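Local coordinates for protein sulfide-quinone reductase (Aquifex aeolicus, PDB 3HYW) that oxidises hydrogen sulfide with a quinone as electron acceptor, using bound FAD and releasing polysulfur products, at residues P362-P366 with P426-C430. Sequence-based numbering, arbitrary orientation.
Sequences PVIPP and PGSRC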
# COMPACT_ATOMS: atom_id res chain seq x y z
N PRO A 362 5.12 7.34 23.42
CA PRO A 362 3.77 7.58 23.95
C PRO A 362 2.75 7.62 22.81
O PRO A 362 3.13 7.54 21.65
CB PRO A 362 3.88 8.96 24.62
CG PRO A 362 5.35 9.29 24.63
CD PRO A 362 5.93 8.57 23.46
N VAL A 363 1.47 7.75 23.14
CA VAL A 363 0.44 7.85 22.11
C VAL A 363 0.59 9.18 21.36
O VAL A 363 0.51 9.22 20.13
CB VAL A 363 -0.99 7.68 22.71
CG1 VAL A 363 -2.02 7.61 21.60
CG2 VAL A 363 -1.06 6.40 23.49
N ILE A 364 0.84 10.25 22.10
CA ILE A 364 1.06 11.57 21.50
C ILE A 364 2.52 11.69 21.01
O ILE A 364 3.45 11.54 21.81
CB ILE A 364 0.71 12.70 22.51
CG1 ILE A 364 -0.75 12.57 22.97
CG2 ILE A 364 0.98 14.08 21.90
CD1 ILE A 364 -1.07 13.33 24.26
N PRO A 365 2.71 11.94 19.70
CA PRO A 365 4.06 12.06 19.13
C PRO A 365 4.84 13.27 19.68
O PRO A 365 4.22 14.20 20.20
CB PRO A 365 3.79 12.25 17.63
CG PRO A 365 2.40 11.74 17.41
CD PRO A 365 1.67 12.11 18.67
N PRO A 366 6.19 13.25 19.58
CA PRO A 366 7.05 12.21 18.98
C PRO A 366 7.09 10.91 19.79
O PRO A 366 7.13 10.94 21.02
CB PRO A 366 8.44 12.86 18.95
CG PRO A 366 8.21 14.32 19.24
CD PRO A 366 6.98 14.38 20.08
N PRO A 426 -1.78 18.70 28.89
CA PRO A 426 -1.60 17.28 29.18
C PRO A 426 -1.03 16.59 27.95
O PRO A 426 -1.45 16.89 26.83
CB PRO A 426 -3.03 16.80 29.44
CG PRO A 426 -3.92 17.83 28.82
CD PRO A 426 -3.19 19.12 29.00
N GLY A 427 -0.05 15.71 28.16
CA GLY A 427 0.61 15.04 27.04
C GLY A 427 1.86 15.74 26.53
O GLY A 427 2.71 15.10 25.90
N SER A 428 1.99 17.04 26.79
CA SER A 428 3.20 17.78 26.42
C SER A 428 4.33 17.45 27.40
O SER A 428 4.08 17.18 28.57
CB SER A 428 2.95 19.29 26.34
OG SER A 428 2.76 19.85 27.63
N ARG A 429 5.56 17.47 26.90
CA ARG A 429 6.73 16.96 27.63
C ARG A 429 7.31 17.99 28.60
O ARG A 429 7.61 19.12 28.21
CB ARG A 429 7.81 16.49 26.64
CG ARG A 429 7.64 15.06 26.12
CD ARG A 429 6.39 14.87 25.26
NE ARG A 429 6.57 13.83 24.25
CZ ARG A 429 5.58 13.22 23.60
NH1 ARG A 429 5.87 12.30 22.69
NH2 ARG A 429 4.31 13.51 23.85
N CYS A 430 7.47 17.57 29.86
CA CYS A 430 7.92 18.44 30.96
C CYS A 430 9.30 19.02 30.71
O CYS A 430 9.66 20.05 31.29
CB CYS A 430 7.88 17.70 32.31
SG CYS A 430 6.26 16.93 32.75
OXT CYS A 430 10.10 18.49 29.93
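Arg429 reaches from the C-terminal tail into the proline-rich loop 362-366 and binds the backbone carbonyl of Ile364, tying the tail of this flavoprotein of the pyridine nucleotide-disulphide oxidoreductase family to the connection between strands 355-361 and 369-375. The end of the guanidinium takes Ile364 O with both terminal nitrogens, Arg429 NH1 at 2.7 Å and NH2 at 3.0 Å. That oxygen lies in the guanidinium plane, yet the two donors meet its carbonyl differently: NH1 is tilted only 19° from the carbonyl plane, whereas NH2 sits well above it. Close to the same guanidinium plane, Arg429 NH2 also donates to Gly427 O of the tail itself, at 3.0 Å and nearly in line with the C=O bond, which helps fix the rotation of the group. The chain is bent at chi2 (65°), which turns the guanidinium to lie between Ile364 O and Gly427 O. Pro366 O lies so near NH1, at a bent angle, that a bond between them is doubtful.

Proline rings sandwich the flat group. Pro362 CG lies over one face, 3.6 Å from Arg429 NH1, and Pro366 CD over the other, 3.5 Å from Arg429 NH1. Each proline follows a cis peptide bond. Proline suits the place because Pro366 N, close to NH1, carries no hydrogen to point at the cation, while the rings cover the guanidinium faces with carbon.

Cys430 anchors the tail through its disulfide to Cys419, and Tyr178 of a neighbouring subunit accepts a hydrogen bond from Arg429 NE through its backbone oxygen, bringing the trimer interface to this site. Glycine fits at Gly427 because its backbone adopts a positive phi (92°) and a side chain would collide with the Ile364 methyl: beside the arginine, Ile364 extends CD1 to within 3.7 Å of Gly427 CA.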